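Local structure of putative oxidoreductase (Pseudomonas putida, 3L6D) at residues G21-M24 and A25-L29; R90-H94 and R95-D99; F217-A220 and D221-E225. The protein probably acts as an NADP-dependent oxidoreductase, pairing a Rossmann-type nucleotide-binding domain with a helical domain like that of reductive aminases. One frame throughout, in Å; residues are numbered along the deposited sequence.

Contact 1: G21-M24 and A25-L29; sequences GTIM and AQVLL
Gly21 accepts the backbone N-H of Ala25, its O lying 2.9 Å from Ala25 N, in the first helix of a Rossmann-type beta-alpha-beta unit, helix 19-30 between strands 12-15 and 35-38. The sequence running from the loop after strand 12-15 into the start of the helix fits a GxGxxG pattern, with Gly21 as its last glycine, consistent with dinucleotide binding. Three more i to i+4 bonds continue the helix: Thr22 O takes Gln26 N, Ile23 O takes Val27 N and Met24 O takes Leu28 N. The bond from Ala25 N is nearly straight (174°).

Thr22 splits its two branches: OG1 turns back to the carbonyl of Gly18 one turn earlier, and CG2, anti to its own backbone N, is left to meet the Gln26 amide carbon CD at 4.0 Å. Gln26 has an extended chain beyond CG that crosses Ile23 at about a right angle, its NE2 modelled doubtfully close to Ile23 CD1. Thr22 and Gln26 both pack on Leu48 of helix 42-50.

Among the apolar contacts, Met24, present as selenomethionine, stretches away from the next turn to Ile70 of strand 68-71, which Leu28 also touches, so this face of the helix is packed against the sheet. Elsewhere on the helix, Ile23 CG1 lies 4.3 Å from Val27 CG2.

Contact 2: R90-H94 and R95-D99; sequences RALAH and RTIVD
The Arg95 side chain folds back along the turn that Arg95 closes, its CG 3.3 Å from Ala91 O, while Arg95 N bonds Leu92 O at 3.0 Å. That bond closes a type II beta turn from Leu92 to Arg95, with His94 in the left-handed region (phi 61°). The N-H...O angle of 147° makes the bond somewhat bent, and the donor stands above the carbonyl plane of Leu92 instead of on a lone pair. The side chain of Arg95 is bent at chi2 (-60°), which swings the guanidinium alongside the turn: His94 O lies at its edge, near its plane, with NH1 3.7 Å from that oxygen. Ala93 O approaches obliquely, 3.3 Å from NH1. Apart from the arginine, Leu92 CD2 meets Ile97 CD1 at 3.7 Å, the two side chains crossing obliquely.

Beyond the turn, the polar end of Arg95 is fixed by helix 59-65, where NE bonds Leu63 O and NH2 bonds Ser64 O. Two carbonyls thus hold the group from outside the turn. Replacing the arginine with an alanine is likely to leave the carbonyls of Leu63 and Ser64 without these donors and to lose the polar tie between turn and helix. The Leu63 side chain also touches both Leu92 and Ile97.

The turn carries the chain from helix 88-92 into strand 96-99, a parallel strand of the nucleotide-binding domain's sheet. That strand runs between strands 68-71 and 121-128, and Thr96 and Ile97 make backbone bonds with Thr69 and His121, respectively.

Contact 3: F217-A220 and D221-E225; sequences FFVA and DALEE
Phe217 and Asp221, one helical turn apart, lie side by side, with Asp221 CB over one face of the ring, 4.2 Å from its centroid. This CH-pi contact is offset toward the ring's rim. Both side chains are set anti to the backbone N (chi1 175° and 169°), which points them the same way. Val219 CG1 and Leu223 CD1, 4.1 Å apart, make the matching apolar pair, again side by side. Beneath these, four i to i+4 backbone bonds knit the turns together, with Asp221 N 2.8 Å from Phe217 O.

The carboxylate side is hydrated and salt-bridged. A water donates to both Phe218 O and Asp221 OD1, its oxygen 2.9 Å from each. The same OD1 forms a salt bridge with Arg132 of the second subunit, while Glu224 pairs with Arg209 of that subunit. Ala220 marks the open side, though its O still accepts Glu224 N.

The segment lies on helix 204-232 of the C-terminal domain and faces the dimer partner: the Phe217 ring meets His136 of the second subunit, the Phe218 ring meets its Tyr130, and Val219 and Leu223 pack on its Ala183, of helix 169-199, and Leu212, of its own helix 204-232.

The three contacts illustrate short-range contacts in three settings: a helix against the sheet, a helix-to-strand turn, and a helix at the subunit interface. Contacts 1 and 2 belong to the nucleotide-binding domain, their centres about 19 Å apart and their nearest atoms about 7 Å, and strand 68-71 lies between them: Met24 and Leu28 reach its Ile70, whereas Ile97 and Asp99 touch its Phe71. Contact 1 includes Gly21 of the glycine-rich pattern, which probably places it beside the cofactor site. Contact 3 is remote, its centre about 35 Å from that of contact 1 and 43 Å from that of contact 2, in the C-terminal helical domain.

Contact 1: G21-M24 and A25-L29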
ATOM      1  N   GLY B  21      11.364   6.699  23.912  1.00 30.83           N
ATOM      2  CA  GLY B  21      11.677   6.120  25.213  1.00 29.96           C
ATOM      3  C   GLY B  21      10.559   6.308  26.233  1.00 28.16           C
ATOM      4  O   GLY B  21      10.215   5.372  26.943  1.00 27.84           O
ATOM      5  N   THR B  22       9.972   7.502  26.299  1.00 27.68           N
ATOM      6  CA  THR B  22       8.861   7.739  27.230  1.00 27.18           C
ATOM      7  C   THR B  22       7.721   6.786  26.934  1.00 25.97           C
ATOM      8  O   THR B  22       7.187   6.157  27.865  1.00 23.58           O
ATOM      9  CB  THR B  22       8.371   9.221  27.210  1.00 27.86           C
ATOM     10  OG1 THR B  22       9.455  10.061  27.604  1.00 32.20           O
ATOM     11  CG2 THR B  22       7.202   9.423  28.194  1.00 33.23           C
ATOM     12  N   ILE B  23       7.345   6.629  25.653  1.00 26.01           N
ATOM     13  CA  ILE B  23       6.231   5.715  25.384  1.00 26.88           C
ATOM     14  C   ILE B  23       6.574   4.259  25.658  1.00 24.63           C
ATOM     15  O   ILE B  23       5.735   3.502  26.119  1.00 23.22           O
ATOM     16  CB  ILE B  23       5.486   5.885  23.997  1.00 29.44           C
ATOM     17  CG1 ILE B  23       4.079   5.218  24.059  1.00 32.97           C
ATOM     18  CG2 ILE B  23       6.185   5.187  22.885  1.00 32.12           C
ATOM     19  CD1 ILE B  23       3.011   6.026  24.741  1.00 32.02           C
HETATM   20  N   MSE B  24       7.800   3.868  25.368  1.00 25.99           N
HETATM   21  CA  MSE B  24       8.220   2.509  25.673  1.00 25.55           C
HETATM   22  C   MSE B  24       8.116   2.230  27.178  1.00 23.20           C
HETATM   23  O   MSE B  24       7.537   1.203  27.603  1.00 22.44           O
HETATM   24  CB  MSE B  24       9.632   2.300  25.168  1.00 28.08           C
HETATM   25  CG  MSE B  24       9.677   2.185  23.657  1.00 29.16           C
HETATM   26 SE   MSE B  24      11.523   1.852  23.096  0.95 35.40          SE
HETATM   27  CE  MSE B  24      11.261   1.333  21.201  1.00 28.24           C
ATOM     28  N   ALA B  25       8.644   3.142  27.984  1.00 21.96           N
ATOM     29  CA  ALA B  25       8.528   3.000  29.447  1.00 21.54           C
ATOM     30  C   ALA B  25       7.056   2.920  29.886  1.00 22.45           C
ATOM     31  O   ALA B  25       6.711   2.077  30.715  1.00 23.37           O
ATOM     32  CB  ALA B  25       9.286   4.109  30.187  1.00 20.32           C
ATOM     33  N   GLN B  26       6.199   3.796  29.360  1.00 22.44           N
ATOM     34  CA  GLN B  26       4.783   3.784  29.785  1.00 23.63           C
ATOM     35  C   GLN B  26       4.112   2.483  29.429  1.00 22.16           C
ATOM     36  O   GLN B  26       3.388   1.893  30.248  1.00 22.51           O
ATOM     37  CB  GLN B  26       4.015   4.947  29.129  1.00 26.83           C
ATOM     38  CG  GLN B  26       4.379   6.326  29.648  1.00 36.78           C
ATOM     39  CD  GLN B  26       3.725   7.464  28.847  1.00 30.82           C
ATOM     40  OE1 GLN B  26       3.289   8.474  29.421  1.00 37.86           O
ATOM     41  NE2 GLN B  26       3.650   7.307  27.527  1.00 37.59           N
ATOM     42  N   VAL B  27       4.347   2.013  28.198  1.00 22.18           N
ATOM     43  CA  VAL B  27       3.741   0.755  27.733  1.00 22.06           C
ATOM     44  C   VAL B  27       4.179  -0.405  28.637  1.00 20.97           C
ATOM     45  O   VAL B  27       3.339  -1.196  29.151  1.00 20.63           O
ATOM     46  CB  VAL B  27       4.062   0.512  26.202  1.00 21.91           C
ATOM     47  CG1 VAL B  27       4.032  -0.957  25.820  1.00 30.67           C
ATOM     48  CG2 VAL B  27       3.063   1.290  25.350  1.00 30.02           C
ATOM     49  N   LEU B  28       5.482  -0.476  28.879  1.00 19.67           N
ATOM     50  CA  LEU B  28       6.021  -1.514  29.745  1.00 21.61           C
ATOM     51  C   LEU B  28       5.466  -1.424  31.173  1.00 22.68           C
ATOM     52  O   LEU B  28       5.082  -2.459  31.732  1.00 23.15           O
ATOM     53  CB  LEU B  28       7.558  -1.496  29.729  1.00 22.17           C
ATOM     54  CG  LEU B  28       8.177  -1.778  28.364  1.00 17.69           C
ATOM     55  CD1 LEU B  28       9.680  -1.369  28.404  1.00 22.91           C
ATOM     56  CD2 LEU B  28       8.003  -3.289  28.020  1.00 22.02           C
ATOM     57  N   LEU B  29       5.370  -0.204  31.751  1.00 22.80           N
ATOM     58  CA  LEU B  29       4.703  -0.061  33.062  1.00 23.24           C
ATOM     59  C   LEU B  29       3.250  -0.511  33.036  1.00 23.95           C
ATOM     60  O   LEU B  29       2.784  -1.202  33.961  1.00 21.67           O
ATOM     61  CB  LEU B  29       4.732   1.379  33.578  1.00 23.73           C
ATOM     62  CG  LEU B  29       6.041   1.961  34.064  1.00 25.09           C
ATOM     63  CD1 LEU B  29       5.851   3.473  34.066  1.00 23.23           C
ATOM     64  CD2 LEU B  29       6.388   1.426  35.505  1.00 22.98           C
TER

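Contact 2: R90-H94 and R95-D99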
ATOM      1  N   ARG B  90      32.056  -1.231  33.852  1.00 29.04           N
ATOM      2  CA  ARG B  90      31.872  -2.275  34.837  1.00 30.40           C
ATOM      3  C   ARG B  90      30.391  -2.700  34.948  1.00 28.09           C
ATOM      4  O   ARG B  90      30.113  -3.885  35.067  1.00 27.09           O
ATOM      5  CB  ARG B  90      32.486  -1.867  36.192  1.00 33.86           C
ATOM      6  CG  ARG B  90      32.849  -3.018  37.132  1.00 59.78           C
ATOM      7  CD  ARG B  90      31.983  -2.929  38.370  1.00 38.86           C
ATOM      8  NE  ARG B  90      31.924  -4.124  39.232  1.00 60.64           N
ATOM      9  CZ  ARG B  90      31.156  -5.200  39.004  1.00 42.32           C
ATOM     10  NH1 ARG B  90      30.401  -5.284  37.898  1.00 60.95           N
ATOM     11  NH2 ARG B  90      31.157  -6.212  39.868  1.00 60.46           N
ATOM     12  N   ALA B  91      29.452  -1.753  34.859  1.00 25.90           N
ATOM     13  CA  ALA B  91      28.017  -2.088  35.024  1.00 24.64           C
ATOM     14  C   ALA B  91      27.364  -2.741  33.805  1.00 22.99           C
ATOM     15  O   ALA B  91      26.252  -3.261  33.914  1.00 22.40           O
ATOM     16  CB  ALA B  91      27.226  -0.856  35.457  1.00 24.87           C
ATOM     17  N   LEU B  92      28.029  -2.700  32.646  1.00 21.52           N
ATOM     18  CA  LEU B  92      27.607  -3.476  31.472  1.00 22.02           C
ATOM     19  C   LEU B  92      27.721  -5.014  31.623  1.00 23.05           C
ATOM     20  O   LEU B  92      27.021  -5.758  30.912  1.00 23.54           O
ATOM     21  CB  LEU B  92      28.417  -3.030  30.236  1.00 21.02           C
ATOM     22  CG  LEU B  92      28.140  -1.582  29.796  1.00 20.74           C
ATOM     23  CD1 LEU B  92      29.133  -1.116  28.714  1.00 21.65           C
ATOM     24  CD2 LEU B  92      26.677  -1.422  29.262  1.00 22.35           C
ATOM     25  N   ALA B  93      28.613  -5.501  32.494  1.00 22.65           N
ATOM     26  CA  ALA B  93      28.904  -6.953  32.560  1.00 22.55           C
ATOM     27  C   ALA B  93      27.602  -7.715  32.825  1.00 21.51           C
ATOM     28  O   ALA B  93      26.852  -7.340  33.733  1.00 21.24           O
ATOM     29  CB  ALA B  93      29.911  -7.279  33.674  1.00 23.08           C
ATOM     30  N   HIS B  94      27.346  -8.759  32.031  1.00 19.87           N
ATOM     31  CA  HIS B  94      26.155  -9.589  32.201  1.00 21.87           C
ATOM     32  C   HIS B  94      24.823  -8.858  32.040  1.00 22.21           C
ATOM     33  O   HIS B  94      23.789  -9.331  32.526  1.00 23.20           O
ATOM     34  CB  HIS B  94      26.208 -10.301  33.539  1.00 22.62           C
ATOM     35  CG  HIS B  94      27.507 -10.980  33.772  1.00 25.76           C
ATOM     36  ND1 HIS B  94      28.045 -11.866  32.860  1.00 23.82           N
ATOM     37  CD2 HIS B  94      28.410 -10.855  34.768  1.00 23.79           C
ATOM     38  CE1 HIS B  94      29.205 -12.299  33.314  1.00 25.53           C
ATOM     39  NE2 HIS B  94      29.443 -11.710  34.475  1.00 26.25           N
ATOM     40  N   ARG B  95      24.838  -7.742  31.324  1.00 20.71           N
ATOM     41  CA  ARG B  95      23.591  -7.027  31.003  1.00 21.93           C
ATOM     42  C   ARG B  95      23.390  -6.997  29.510  1.00 22.04           C
ATOM     43  O   ARG B  95      24.344  -6.974  28.747  1.00 23.31           O
ATOM     44  CB  ARG B  95      23.641  -5.552  31.509  1.00 21.86           C
ATOM     45  CG  ARG B  95      23.910  -5.393  33.019  1.00 16.40           C
ATOM     46  CD  ARG B  95      22.776  -6.100  33.763  1.00 23.16           C
ATOM     47  NE  ARG B  95      22.791  -5.826  35.188  1.00 21.36           N
ATOM     48  CZ  ARG B  95      23.458  -6.535  36.100  1.00 25.50           C
ATOM     49  NH1 ARG B  95      24.222  -7.567  35.747  1.00 22.25           N
ATOM     50  NH2 ARG B  95      23.359  -6.195  37.386  1.00 22.57           N
ATOM     51  N   THR B  96      22.143  -6.971  29.088  1.00 22.29           N
ATOM     52  CA  THR B  96      21.833  -6.830  27.659  1.00 22.36           C
ATOM     53  C   THR B  96      21.401  -5.385  27.424  1.00 21.34           C
ATOM     54  O   THR B  96      20.555  -4.872  28.157  1.00 20.32           O
ATOM     55  CB  THR B  96      20.724  -7.791  27.289  1.00 22.69           C
ATOM     56  OG1 THR B  96      21.220  -9.118  27.488  1.00 20.49           O
ATOM     57  CG2 THR B  96      20.242  -7.584  25.755  1.00 21.60           C
ATOM     58  N   ILE B  97      22.036  -4.724  26.458  1.00 20.16           N
ATOM     59  CA  ILE B  97      21.618  -3.402  26.003  1.00 20.57           C
ATOM     60  C   ILE B  97      20.791  -3.625  24.775  1.00 20.74           C
ATOM     61  O   ILE B  97      21.295  -4.237  23.794  1.00 22.14           O
ATOM     62  CB  ILE B  97      22.859  -2.555  25.585  1.00 22.87           C
ATOM     63  CG1 ILE B  97      23.842  -2.432  26.743  1.00 32.47           C
ATOM     64  CG2 ILE B  97      22.460  -1.163  25.092  1.00 32.29           C
ATOM     65  CD1 ILE B  97      23.190  -2.030  28.069  1.00 25.17           C
ATOM     66  N   VAL B  98      19.569  -3.106  24.771  1.00 19.00           N
ATOM     67  CA  VAL B  98      18.704  -3.136  23.557  1.00 19.58           C
ATOM     68  C   VAL B  98      18.633  -1.714  22.980  1.00 19.87           C
ATOM     69  O   VAL B  98      18.024  -0.825  23.589  1.00 19.69           O
ATOM     70  CB  VAL B  98      17.286  -3.693  23.894  1.00 19.33           C
ATOM     71  CG1 VAL B  98      16.452  -3.897  22.584  1.00 23.74           C
ATOM     72  CG2 VAL B  98      17.402  -5.014  24.632  1.00 19.79           C
ATOM     73  N   ASP B  99      19.302  -1.500  21.846  1.00 19.44           N
ATOM     74  CA  ASP B  99      19.597  -0.180  21.319  1.00 21.64           C
ATOM     75  C   ASP B  99      18.654   0.157  20.188  1.00 21.97           C
ATOM     76  O   ASP B  99      18.800  -0.381  19.075  1.00 20.34           O
ATOM     77  CB  ASP B  99      21.058  -0.179  20.802  1.00 23.02           C
ATOM     78  CG  ASP B  99      21.562   1.195  20.390  1.00 35.69           C
ATOM     79  OD1 ASP B  99      20.848   2.221  20.522  1.00 25.95           O
ATOM     80  OD2 ASP B  99      22.717   1.240  19.940  1.00 25.34           O
TER

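Contact 3: F217-A220 and D221-E225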
ATOM      1  N   PHE B 217      -8.492  -3.222  -0.964  1.00 23.09           N
ATOM      2  CA  PHE B 217      -8.526  -4.661  -1.318  1.00 22.18           C
ATOM      3  C   PHE B 217      -7.732  -4.952  -2.587  1.00 22.39           C
ATOM      4  O   PHE B 217      -6.920  -5.877  -2.648  1.00 23.06           O
ATOM      5  CB  PHE B 217      -9.981  -5.168  -1.452  1.00 21.94           C
ATOM      6  CG  PHE B 217     -10.077  -6.591  -1.915  1.00 21.69           C
ATOM      7  CD1 PHE B 217      -9.716  -7.624  -1.054  1.00 21.50           C
ATOM      8  CD2 PHE B 217     -10.495  -6.901  -3.201  1.00 21.22           C
ATOM      9  CE1 PHE B 217      -9.757  -8.970  -1.469  1.00 23.08           C
ATOM     10  CE2 PHE B 217     -10.546  -8.238  -3.636  1.00 21.34           C
ATOM     11  CZ  PHE B 217     -10.176  -9.274  -2.768  1.00 21.62           C
ATOM     12  N   PHE B 218      -7.943  -4.134  -3.607  1.00 22.41           N
ATOM     13  CA  PHE B 218      -7.273  -4.329  -4.863  1.00 22.61           C
ATOM     14  C   PHE B 218      -5.741  -4.382  -4.661  1.00 21.26           C
ATOM     15  O   PHE B 218      -5.083  -5.295  -5.145  1.00 20.80           O
ATOM     16  CB  PHE B 218      -7.704  -3.206  -5.815  1.00 23.76           C
ATOM     17  CG  PHE B 218      -7.026  -3.216  -7.133  1.00 25.38           C
ATOM     18  CD1 PHE B 218      -7.419  -4.102  -8.142  1.00 25.04           C
ATOM     19  CD2 PHE B 218      -6.037  -2.300  -7.402  1.00 26.29           C
ATOM     20  CE1 PHE B 218      -6.828  -4.090  -9.387  1.00 26.06           C
ATOM     21  CE2 PHE B 218      -5.431  -2.272  -8.662  1.00 27.49           C
ATOM     22  CZ  PHE B 218      -5.830  -3.196  -9.655  1.00 26.27           C
ATOM     23  N   VAL B 219      -5.192  -3.402  -3.965  1.00 20.09           N
ATOM     24  CA  VAL B 219      -3.725  -3.361  -3.715  1.00 20.06           C
ATOM     25  C   VAL B 219      -3.264  -4.571  -2.847  1.00 21.52           C
ATOM     26  O   VAL B 219      -2.296  -5.247  -3.178  1.00 22.20           O
ATOM     27  CB  VAL B 219      -3.309  -2.007  -3.053  1.00 19.33           C
ATOM     28  CG1 VAL B 219      -1.813  -2.029  -2.685  1.00 20.85           C
ATOM     29  CG2 VAL B 219      -3.593  -0.854  -4.003  1.00 22.13           C
ATOM     30  N   ALA B 220      -3.978  -4.848  -1.765  1.00 21.53           N
ATOM     31  CA  ALA B 220      -3.587  -5.920  -0.851  1.00 23.01           C
ATOM     32  C   ALA B 220      -3.631  -7.268  -1.574  1.00 23.53           C
ATOM     33  O   ALA B 220      -2.696  -8.058  -1.494  1.00 24.30           O
ATOM     34  CB  ALA B 220      -4.510  -5.949   0.353  1.00 23.04           C
ATOM     35  N   ASP B 221      -4.694  -7.500  -2.340  1.00 23.27           N
ATOM     36  CA  ASP B 221      -4.835  -8.759  -3.069  1.00 23.57           C
ATOM     37  C   ASP B 221      -3.753  -8.844  -4.153  1.00 24.24           C
ATOM     38  O   ASP B 221      -3.185  -9.925  -4.373  1.00 25.15           O
ATOM     39  CB  ASP B 221      -6.233  -8.869  -3.677  1.00 24.21           C
ATOM     40  CG  ASP B 221      -6.363 -10.037  -4.664  1.00 23.41           C
ATOM     41  OD1 ASP B 221      -6.039  -9.881  -5.855  1.00 24.47           O
ATOM     42  OD2 ASP B 221      -6.820 -11.089  -4.233  1.00 24.09           O
ATOM     43  N   ALA B 222      -3.442  -7.714  -4.793  1.00 24.62           N
ATOM     44  CA  ALA B 222      -2.362  -7.658  -5.822  1.00 24.45           C
ATOM     45  C   ALA B 222      -0.958  -7.957  -5.252  1.00 25.04           C
ATOM     46  O   ALA B 222      -0.202  -8.742  -5.839  1.00 26.32           O
ATOM     47  CB  ALA B 222      -2.366  -6.330  -6.560  1.00 23.57           C
ATOM     48  N   LEU B 223      -0.627  -7.373  -4.104  1.00 24.35           N
ATOM     49  CA  LEU B 223       0.656  -7.658  -3.442  1.00 24.75           C
ATOM     50  C   LEU B 223       0.765  -9.115  -2.980  1.00 25.09           C
ATOM     51  O   LEU B 223       1.807  -9.745  -3.138  1.00 23.90           O
ATOM     52  CB  LEU B 223       0.901  -6.713  -2.264  1.00 26.18           C
ATOM     53  CG  LEU B 223       1.005  -5.209  -2.575  1.00 26.28           C
ATOM     54  CD1 LEU B 223       1.270  -4.394  -1.297  1.00 27.65           C
ATOM     55  CD2 LEU B 223       2.119  -4.999  -3.530  1.00 26.81           C
ATOM     56  N   GLU B 224      -0.322  -9.640  -2.428  1.00 25.29           N
ATOM     57  CA  GLU B 224      -0.363 -11.024  -1.989  1.00 27.85           C
ATOM     58  C   GLU B 224      -0.137 -11.971  -3.194  1.00 27.10           C
ATOM     59  O   GLU B 224       0.635 -12.930  -3.129  1.00 26.55           O
ATOM     60  CB  GLU B 224      -1.702 -11.286  -1.279  1.00 30.12           C
ATOM     61  CG  GLU B 224      -1.812 -12.645  -0.584  1.00 62.21           C
ATOM     62  CD  GLU B 224      -0.798 -12.842   0.566  1.00 32.75           C
ATOM     63  OE1 GLU B 224      -0.664 -11.923   1.419  1.00 63.04           O
ATOM     64  OE2 GLU B 224      -0.186 -13.932   0.621  1.00 62.54           O
ATOM     65  N   GLU B 225      -0.789 -11.680  -4.306  1.00 26.09           N
ATOM     66  CA  GLU B 225      -0.611 -12.477  -5.474  1.00 25.46           C
ATOM     67  C   GLU B 225       0.816 -12.353  -6.066  1.00 23.90           C
ATOM     68  O   GLU B 225       1.388 -13.351  -6.508  1.00 23.45           O
ATOM     69  CB  GLU B 225      -1.709 -12.171  -6.494  1.00 25.04           C
ATOM     70  CG  GLU B 225      -1.479 -12.813  -7.845  1.00 38.02           C
ATOM     71  CD  GLU B 225      -1.727 -14.333  -7.908  1.00 28.03           C
ATOM     72  OE1 GLU B 225      -2.153 -14.963  -6.903  1.00 37.32           O
ATOM     73  OE2 GLU B 225      -1.483 -14.881  -9.020  1.00 38.31           O
TER
HETATM   74  O   HOH W   1      -6.028  -7.216  -7.038  1.00 30.81           O